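Local coordinates for protein peptide ABC transporter permease (Staphylococcus hominis, PDB 6EXS) that probably takes up peptides across the membrane as a POT-family transporter, and binds a thioalcohol-conjugated peptide, a precursor of human axillary malodour, at residues I266-M271 with A287-F292; Y312-S317 with F330-F335; L387-T392 with V396-L401. All blocks are in the same frame, centred on the assembly; numbering follows the deposited sequence.

Contact 1 (I266-M271 with A287-F292)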
# COMPACT_ATOMS: atom_id res chain seq x y z
N ILE A 266 -12.56 -15.10 -6.05
CA ILE A 266 -13.46 -14.59 -7.09
C ILE A 266 -12.68 -14.27 -8.38
O ILE A 266 -13.13 -14.62 -9.47
CB ILE A 266 -14.32 -13.39 -6.58
CG1 ILE A 266 -15.36 -13.86 -5.53
CG2 ILE A 266 -15.01 -12.63 -7.73
CD1 ILE A 266 -15.94 -12.74 -4.63
N TYR A 267 -11.50 -13.63 -8.24
CA TYR A 267 -10.65 -13.25 -9.37
C TYR A 267 -10.03 -14.44 -10.08
O TYR A 267 -10.18 -14.53 -11.30
CB TYR A 267 -9.60 -12.20 -8.96
CG TYR A 267 -10.16 -10.80 -8.95
CD1 TYR A 267 -10.20 -10.04 -10.12
CD2 TYR A 267 -10.71 -10.25 -7.80
CE1 TYR A 267 -10.76 -8.76 -10.14
CE2 TYR A 267 -11.28 -8.98 -7.81
CZ TYR A 267 -11.30 -8.23 -8.97
OH TYR A 267 -11.85 -6.98 -8.99
N PHE A 268 -9.38 -15.35 -9.34
CA PHE A 268 -8.77 -16.53 -9.95
C PHE A 268 -9.82 -17.46 -10.58
O PHE A 268 -9.58 -17.97 -11.68
CB PHE A 268 -7.83 -17.28 -8.98
CG PHE A 268 -6.45 -16.67 -8.81
CD1 PHE A 268 -5.50 -16.76 -9.82
CD2 PHE A 268 -6.11 -16.02 -7.63
CE1 PHE A 268 -4.23 -16.19 -9.66
CE2 PHE A 268 -4.84 -15.45 -7.47
CZ PHE A 268 -3.91 -15.54 -8.49
N THR A 269 -10.99 -17.62 -9.92
CA THR A 269 -12.12 -18.44 -10.40
C THR A 269 -12.67 -17.90 -11.72
O THR A 269 -12.79 -18.67 -12.67
CB THR A 269 -13.18 -18.62 -9.31
OG1 THR A 269 -12.57 -19.19 -8.15
CG2 THR A 269 -14.35 -19.49 -9.75
N THR A 270 -12.97 -16.57 -11.80
CA THR A 270 -13.49 -15.89 -13.01
C THR A 270 -12.56 -16.07 -14.21
O THR A 270 -13.03 -16.30 -15.33
CB THR A 270 -13.75 -14.40 -12.71
OG1 THR A 270 -14.71 -14.30 -11.66
CG2 THR A 270 -14.25 -13.63 -13.92
N MET A 271 -11.23 -15.97 -13.99
CA MET A 271 -10.22 -16.11 -15.03
C MET A 271 -10.05 -17.55 -15.51
O MET A 271 -9.96 -17.77 -16.72
CB MET A 271 -8.89 -15.49 -14.59
CG MET A 271 -8.91 -13.98 -14.64
SD MET A 271 -7.28 -13.24 -14.50
CE MET A 271 -7.12 -13.17 -12.72
N ALA A 287 -0.30 -20.65 -12.78
CA ALA A 287 1.12 -20.44 -12.48
C ALA A 287 1.32 -19.23 -11.54
O ALA A 287 2.33 -19.17 -10.85
CB ALA A 287 1.90 -20.22 -13.76
N PHE A 288 0.34 -18.29 -11.52
CA PHE A 288 0.38 -17.10 -10.67
C PHE A 288 -0.07 -17.38 -9.23
O PHE A 288 0.38 -16.68 -8.32
CB PHE A 288 -0.41 -15.92 -11.28
CG PHE A 288 -0.06 -14.58 -10.64
CD1 PHE A 288 1.04 -13.85 -11.06
CD2 PHE A 288 -0.82 -14.08 -9.58
CE1 PHE A 288 1.38 -12.64 -10.44
CE2 PHE A 288 -0.47 -12.88 -8.96
CZ PHE A 288 0.62 -12.16 -9.40
N ILE A 289 -0.95 -18.39 -9.01
CA ILE A 289 -1.46 -18.80 -7.69
C ILE A 289 -0.30 -18.95 -6.66
O ILE A 289 -0.40 -18.30 -5.62
CB ILE A 289 -2.40 -20.05 -7.77
CG1 ILE A 289 -3.72 -19.68 -8.47
CG2 ILE A 289 -2.65 -20.66 -6.39
CD1 ILE A 289 -4.51 -20.86 -9.08
N PRO A 290 0.82 -19.71 -6.91
CA PRO A 290 1.90 -19.78 -5.90
C PRO A 290 2.57 -18.43 -5.67
O PRO A 290 2.91 -18.12 -4.52
CB PRO A 290 2.89 -20.79 -6.49
CG PRO A 290 2.12 -21.54 -7.51
CD PRO A 290 1.15 -20.56 -8.07
N LEU A 291 2.72 -17.60 -6.74
CA LEU A 291 3.27 -16.24 -6.68
C LEU A 291 2.36 -15.32 -5.82
O LEU A 291 2.87 -14.41 -5.17
CB LEU A 291 3.47 -15.64 -8.09
CG LEU A 291 4.52 -16.29 -8.99
CD1 LEU A 291 4.29 -15.92 -10.44
CD2 LEU A 291 5.92 -15.87 -8.61
N PHE A 292 1.02 -15.59 -5.82
CA PHE A 292 0.04 -14.85 -5.01
C PHE A 292 0.27 -15.13 -3.51
O PHE A 292 0.28 -14.19 -2.72
CB PHE A 292 -1.42 -15.16 -5.43
CG PHE A 292 -2.42 -14.29 -4.70
CD1 PHE A 292 -2.90 -14.65 -3.44
CD2 PHE A 292 -2.84 -13.08 -5.24
CE1 PHE A 292 -3.76 -13.81 -2.73
CE2 PHE A 292 -3.70 -12.23 -4.53
CZ PHE A 292 -4.15 -12.60 -3.28
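Phe268 reaches across from the helix segment 266-271 and lays its ring among Phe288, Ile289 and Phe292 of 287-292. Its first torsion (chi1 -79°) sets CG beside the backbone N and anti to the carbonyl carbon, and the ring becomes the bridge between two nearly antiparallel helix segments whose axes stay 11.8 Å apart. Over one face lies the Ile289 methylene: CG1 is 3.9 Å from the Phe268 ring centroid and close to the ring normal, a CH-pi contact, the two side chains running antiparallel alongside each other. The rim of the ring serves the two phenylalanines. Phe268 CZ meets Phe288 CD2 at 3.6 Å, each atom near the plane of the other ring, while Phe268 CE2 comes within 3.8 Å of Phe292 CD2. This second pair is an offset edge-to-face contact, the edge of Phe268 directed at the face of Phe292, with planes at 88°. Phe288 and Phe292 stand one turn apart and share a first torsion with CG anti to the backbone N, which brings both rings to the same rim. No hydrogen bond crosses. Pro290, lacking an N-H, kinks the helix beside Ile289. Helix 430-451 packs against this layer through Met433 and Val436 on Phe288 and Thr440 on Phe292, while Val285, a turn earlier on helix 279-302, also touches Phe268.

Contact 2 (Y312-S317 with F330-F335). With C3H (2-[[(2~{R})-2-azanyl-3-[(3~{S})-3-methyl-1-oxidanyl-hexan-3-yl]sulfanyl-propanoyl]amino]ethanoic acid), chain O.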
# COMPACT_ATOMS: atom_id res chain seq x y z
N TYR A 312 7.10 -2.44 19.11
CA TYR A 312 8.05 -3.36 19.74
C TYR A 312 9.40 -2.66 19.95
O TYR A 312 9.98 -2.79 21.02
CB TYR A 312 8.24 -4.64 18.91
CG TYR A 312 9.10 -5.69 19.57
CD1 TYR A 312 8.65 -6.40 20.69
CD2 TYR A 312 10.37 -6.00 19.08
CE1 TYR A 312 9.43 -7.40 21.27
CE2 TYR A 312 11.16 -6.98 19.67
CZ TYR A 312 10.69 -7.68 20.77
OH TYR A 312 11.46 -8.65 21.35
N GLY A 313 9.84 -1.89 18.96
CA GLY A 313 11.07 -1.11 19.05
C GLY A 313 10.96 -0.04 20.13
O GLY A 313 11.85 0.08 20.97
N LEU A 314 9.84 0.72 20.13
CA LEU A 314 9.56 1.78 21.10
C LEU A 314 9.49 1.26 22.54
O LEU A 314 10.02 1.89 23.47
CB LEU A 314 8.25 2.52 20.71
CG LEU A 314 7.75 3.68 21.59
CD1 LEU A 314 8.78 4.81 21.68
CD2 LEU A 314 6.48 4.24 21.05
N GLU A 315 8.88 0.08 22.72
CA GLU A 315 8.68 -0.52 24.04
C GLU A 315 9.80 -1.44 24.54
O GLU A 315 9.96 -1.56 25.75
CB GLU A 315 7.34 -1.29 24.07
CG GLU A 315 6.13 -0.39 23.99
CD GLU A 315 4.81 -1.12 23.92
OE1 GLU A 315 4.81 -2.37 23.84
OE2 GLU A 315 3.76 -0.43 23.91
N ARG A 316 10.54 -2.10 23.64
CA ARG A 316 11.57 -3.05 24.07
C ARG A 316 13.01 -2.62 23.78
O ARG A 316 13.94 -3.10 24.44
CB ARG A 316 11.28 -4.46 23.51
CG ARG A 316 9.91 -4.99 23.92
CD ARG A 316 9.89 -5.73 25.26
NE ARG A 316 9.92 -7.18 25.09
CZ ARG A 316 8.85 -7.94 24.80
NH1 ARG A 316 7.65 -7.38 24.65
NH2 ARG A 316 8.98 -9.25 24.65
N SER A 317 13.22 -1.70 22.83
CA SER A 317 14.58 -1.26 22.54
C SER A 317 14.93 0.05 23.25
O SER A 317 14.03 0.72 23.78
CB SER A 317 14.82 -1.18 21.03
OG SER A 317 14.54 0.13 20.56
N PHE A 330 16.68 7.80 18.39
CA PHE A 330 15.91 7.46 17.20
C PHE A 330 14.41 7.67 17.49
O PHE A 330 13.86 7.03 18.39
CB PHE A 330 16.19 6.00 16.79
CG PHE A 330 15.72 5.62 15.40
CD1 PHE A 330 16.53 5.84 14.29
CD2 PHE A 330 14.48 5.02 15.21
CE1 PHE A 330 16.09 5.50 13.01
CE2 PHE A 330 14.05 4.67 13.93
CZ PHE A 330 14.86 4.90 12.84
N GLY A 331 13.80 8.60 16.78
CA GLY A 331 12.38 8.89 16.91
C GLY A 331 11.54 7.78 16.31
O GLY A 331 11.83 7.32 15.20
N GLU A 332 10.52 7.31 17.06
CA GLU A 332 9.64 6.19 16.71
C GLU A 332 9.03 6.28 15.31
O GLU A 332 8.90 5.24 14.67
CB GLU A 332 8.55 5.93 17.77
CG GLU A 332 7.62 7.09 18.06
CD GLU A 332 8.03 8.01 19.19
OE1 GLU A 332 9.15 8.57 19.13
OE2 GLU A 332 7.22 8.20 20.12
N ALA A 333 8.72 7.51 14.81
CA ALA A 333 8.15 7.68 13.46
C ALA A 333 9.17 7.47 12.33
O ALA A 333 8.77 7.17 11.21
CB ALA A 333 7.47 9.03 13.32
N LEU A 334 10.49 7.57 12.65
CA LEU A 334 11.58 7.37 11.69
C LEU A 334 11.75 5.91 11.25
O LEU A 334 12.38 5.67 10.22
CB LEU A 334 12.90 7.96 12.19
CG LEU A 334 13.17 9.39 11.75
CD1 LEU A 334 12.58 10.38 12.71
CD2 LEU A 334 14.65 9.64 11.64
N PHE A 335 11.14 4.95 11.97
CA PHE A 335 11.12 3.54 11.58
C PHE A 335 10.46 3.37 10.20
O PHE A 335 10.79 2.42 9.50
CB PHE A 335 10.32 2.71 12.59
CG PHE A 335 11.03 2.30 13.85
CD1 PHE A 335 12.27 1.66 13.80
CD2 PHE A 335 10.43 2.48 15.09
CE1 PHE A 335 12.91 1.26 14.98
CE2 PHE A 335 11.06 2.06 16.26
CZ PHE A 335 12.30 1.47 16.20
O2 C3H O . 5.16 3.25 -0.51
C11 C3H O . 6.29 2.92 -0.48
O3 C3H O . 6.86 2.25 -1.42
C10 C3H O . 7.23 3.16 0.67
N1 C3H O . 6.56 3.24 1.94
C9 C3H O . 6.30 2.16 2.66
O1 C3H O . 5.76 1.17 2.19
C8 C3H O . 6.70 2.15 4.10
N C3H O . 6.98 3.51 4.53
C7 C3H O . 5.57 1.59 4.97
S C3H O . 5.73 -0.12 5.55
C3 C3H O . 7.15 -0.31 6.75
C4 C3H O . 6.77 0.47 7.98
C5 C3H O . 8.42 0.16 6.03
C6 C3H O . 9.68 0.30 6.86
O C3H O . 10.15 1.60 6.88
C2 C3H O . 7.36 -1.78 7.12
C1 C3H O . 8.70 -2.37 6.72
C C3H O . 8.81 -3.81 7.14
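Gly313, in the last turn of helix 309-316, presents its bare CA to the ring of Phe335, 4.0 Å from CZ; having no side chain, it lets the phenyl come close to the helix backbone. Leu314 follows with CG anti to the backbone N, which sends its two methyls toward Glu332. CD1 lies 4.0 Å from Glu332 OE2 and 4.1 Å from Glu332 CB, and CD2 also borders OE2, so the leucine lies aslant across a folded glutamate. That fold comes from chi1 58°, with CG held between the backbone N and the carbonyl carbon, and from a sharp bend at chi2. The polar end is held by Arg329, in a salt bridge to OE1, and by Gln170. The short helix and the 330-335 loop flank the beta hairpin of strands 320-323 and 326-329, which leads from helix 309-316 to helix 338-357 in the C-terminal half of this MFS fold. Phe41 and Tyr44 of helix 16-44 touch Leu314, bringing the N-terminal half against the same spot. At Ser317 the chain leaves the helix, and its OG bonds back to Gly313 O at 2.7 Å, approaching from the face of that carbonyl opposite to Ser317 N. Across from Gly313, Phe335 has Phe330 CE2 over one face of its ring, while its backbone O accepts a 2.8 Å hydrogen bond from the hydroxyl O of the bound conjugated peptide.

Contact 3 (L387-T392 with V396-L401). With OLC ((2R)-2,3-dihydroxypropyl (9Z)-octadec-9-enoate), chain B; OLC ((2R)-2,3-dihydroxypropyl (9Z)-octadec-9-enoate), chain F.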
# COMPACT_ATOMS: atom_id res chain seq x y z
N LEU A 387 14.12 -13.25 22.45
CA LEU A 387 14.35 -14.53 23.13
C LEU A 387 15.70 -14.51 23.83
O LEU A 387 15.81 -15.02 24.94
CB LEU A 387 14.31 -15.67 22.08
CG LEU A 387 14.33 -17.13 22.57
CD1 LEU A 387 13.03 -17.51 23.26
CD2 LEU A 387 14.56 -18.07 21.40
N GLY A 388 16.70 -13.92 23.19
CA GLY A 388 18.05 -13.81 23.73
C GLY A 388 18.16 -12.87 24.91
O GLY A 388 18.81 -13.20 25.91
N TYR A 389 17.52 -11.70 24.82
CA TYR A 389 17.56 -10.68 25.86
C TYR A 389 16.54 -10.87 26.98
O TYR A 389 16.84 -10.53 28.12
CB TYR A 389 17.41 -9.28 25.25
CG TYR A 389 18.65 -8.79 24.54
CD1 TYR A 389 19.68 -8.16 25.24
CD2 TYR A 389 18.79 -8.93 23.16
CE1 TYR A 389 20.83 -7.70 24.59
CE2 TYR A 389 19.93 -8.47 22.50
CZ TYR A 389 20.95 -7.86 23.22
OH TYR A 389 22.07 -7.41 22.57
N GLY A 390 15.34 -11.37 26.65
CA GLY A 390 14.25 -11.55 27.60
C GLY A 390 13.70 -10.21 28.03
O GLY A 390 13.28 -9.42 27.18
N HIS A 391 13.75 -9.92 29.33
CA HIS A 391 13.30 -8.64 29.88
C HIS A 391 14.32 -7.50 29.65
O HIS A 391 13.95 -6.33 29.72
CB HIS A 391 12.97 -8.78 31.38
N THR A 392 15.60 -7.86 29.35
CA THR A 392 16.70 -6.91 29.09
C THR A 392 16.46 -6.06 27.83
O THR A 392 16.21 -6.59 26.74
CB THR A 392 18.05 -7.66 29.02
OG1 THR A 392 18.14 -8.61 30.08
CG2 THR A 392 19.26 -6.73 29.05
N VAL A 396 18.27 -0.56 19.47
CA VAL A 396 17.34 -0.29 18.35
C VAL A 396 17.98 -0.76 17.02
O VAL A 396 17.26 -0.97 16.04
CB VAL A 396 16.89 1.20 18.31
CG1 VAL A 396 17.96 2.11 17.72
CG2 VAL A 396 15.58 1.36 17.55
N ASN A 397 19.34 -0.94 17.00
CA ASN A 397 20.12 -1.41 15.84
C ASN A 397 19.57 -2.75 15.35
O ASN A 397 19.58 -3.01 14.14
CB ASN A 397 21.61 -1.55 16.21
CG ASN A 397 22.38 -0.28 16.51
OD1 ASN A 397 21.90 0.86 16.39
ND2 ASN A 397 23.63 -0.44 16.89
N TRP A 398 19.06 -3.58 16.29
CA TRP A 398 18.43 -4.87 16.03
C TRP A 398 17.11 -4.68 15.28
O TRP A 398 16.91 -5.33 14.25
CB TRP A 398 18.20 -5.64 17.34
CG TRP A 398 19.46 -6.18 17.97
CD1 TRP A 398 19.96 -5.87 19.19
CD2 TRP A 398 20.38 -7.13 17.38
NE1 TRP A 398 21.13 -6.56 19.42
CE2 TRP A 398 21.40 -7.35 18.33
CE3 TRP A 398 20.43 -7.82 16.16
CZ2 TRP A 398 22.46 -8.24 18.09
CZ3 TRP A 398 21.47 -8.71 15.93
CH2 TRP A 398 22.49 -8.89 16.88
N VAL A 399 16.23 -3.77 15.76
CA VAL A 399 14.93 -3.44 15.15
C VAL A 399 15.15 -2.88 13.75
O VAL A 399 14.43 -3.26 12.83
CB VAL A 399 14.07 -2.49 16.04
CG1 VAL A 399 12.64 -2.38 15.52
CG2 VAL A 399 14.08 -2.93 17.49
N ILE A 400 16.19 -2.02 13.59
CA ILE A 400 16.59 -1.43 12.31
C ILE A 400 17.08 -2.53 11.34
O ILE A 400 16.71 -2.50 10.17
CB ILE A 400 17.59 -0.25 12.52
CG1 ILE A 400 16.88 0.94 13.24
CG2 ILE A 400 18.21 0.21 11.17
CD1 ILE A 400 17.78 1.98 13.86
N LEU A 401 17.86 -3.51 11.84
CA LEU A 401 18.36 -4.65 11.06
C LEU A 401 17.18 -5.49 10.53
O LEU A 401 17.24 -5.96 9.40
CB LEU A 401 19.35 -5.52 11.87
CG LEU A 401 19.96 -6.78 11.22
CD1 LEU A 401 20.54 -6.52 9.80
CD2 LEU A 401 20.99 -7.41 12.12
C18 OLC B . 16.54 7.67 8.18
C10 OLC B . 21.87 -0.04 9.20
C9 OLC B . 21.88 -1.22 9.83
C17 OLC B . 16.18 6.21 8.28
C11 OLC B . 21.59 1.33 9.78
C8 OLC B . 21.60 -1.50 11.28
C24 OLC B . 25.44 -6.68 20.75
C16 OLC B . 16.99 5.42 9.29
C12 OLC B . 20.61 2.15 8.93
C7 OLC B . 22.85 -1.78 12.14
C15 OLC B . 18.25 4.76 8.73
C13 OLC B . 20.45 3.60 9.38
C6 OLC B . 23.50 -3.15 11.97
C14 OLC B . 19.03 3.97 9.78
C5 OLC B . 22.83 -4.32 12.69
C4 OLC B . 22.97 -4.38 14.22
C3 OLC B . 24.34 -4.78 14.75
C2 OLC B . 24.29 -5.50 16.10
C21 OLC B . 24.12 -4.77 19.70
C1 OLC B . 24.26 -4.61 17.31
C22 OLC B . 25.04 -5.22 20.82
O19 OLC B . 23.99 -3.44 17.31
O25 OLC B . 24.32 -7.54 20.95
O23 OLC B . 26.20 -4.39 20.88
O20 OLC B . 24.56 -5.31 18.42
C18 OLC F . 21.14 -10.25 1.69
C10 OLC F . 18.51 -14.53 10.53
C9 OLC F . 18.60 -14.62 11.85
C17 OLC F . 21.07 -11.47 2.59
C11 OLC F . 19.62 -14.26 9.55
C8 OLC F . 19.83 -14.43 12.70
C24 OLC F . 22.86 -11.82 25.14
C16 OLC F . 20.63 -11.16 4.02
C12 OLC F . 19.24 -13.25 8.47
C7 OLC F . 19.53 -14.42 14.20
C15 OLC F . 20.63 -12.38 4.92
C13 OLC F . 20.14 -13.30 7.24
C6 OLC F . 20.71 -14.00 15.06
C14 OLC F . 19.89 -12.19 6.24
C5 OLC F . 20.48 -14.14 16.56
C4 OLC F . 19.90 -12.90 17.23
C3 OLC F . 20.79 -12.30 18.31
C2 OLC F . 20.47 -12.78 19.73
C21 OLC F . 21.29 -11.70 23.17
C1 OLC F . 21.16 -11.99 20.81
C22 OLC F . 22.13 -12.59 24.06
O19 OLC F . 21.87 -11.04 20.62
O25 OLC F . 21.97 -11.29 26.11
O23 OLC F . 21.33 -13.62 24.65
O20 OLC F . 20.87 -12.48 22.02
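At the lipid-facing end of a transmembrane helical hairpin, where helix 364-389 turns into helix 396-418, Tyr389 and Trp398 meet amid two bound monoolein molecules. Their side chains cross at about a right angle and the ring planes are inclined at 61°. Trp398 NE1 gives Tyr389 OH a weak, bent hydrogen bond (3.4 Å, 145°). Tyr389 OH is bonded more closely, at 2.8 Å, to O25 of the chain B lipid, which also lies at the edge of the indole in its plane. One face of Trp398 carries C2 of that lipid, 3.8 Å above the plane, and Asn397 ND2 donates to its ester carbonyl oxygen O19 at 3.1 Å. The chain F lipid lays C21 over one face of Tyr389, with its O23 bonded to Gly388 O. After Tyr389 the chain reverses in a type II' turn from Tyr389 to Thr392, in which Gly390 takes positive phi and Thr392 bonds Tyr389 O through both N and OG1. Leu381 and Val385 of helix 364-389 also touch the indole. Tyrosine and tryptophan side chains gather here round lipid head groups, an arrangement consistent with the aromatic belt of membrane proteins.

How the contacts relate
Contacts 1 and 2 are mostly buried, whereas contact 3 is partly buried and takes lipid as a partner. Contact 1 is purely apolar, helix against helix, and lies on the opposite side of the chain's centre from contact 2, their centres about 38 Å apart. Contact 2 joins a short helix to a loop, mixes apolar packing with a charged side chain, and reaches the ligand pocket. Contact 3 adds a weak N-H to phenol bond and lipid hydroxyls to its aromatic packing. Contacts 2 and 3 touch directly: Phe335 CZ packs 3.5 Å from Val396 CG2, and Gly313 CA lies 3.8 Å from Val399 CG2, so helix 396-418, one side of contact 3, also packs against contact 2.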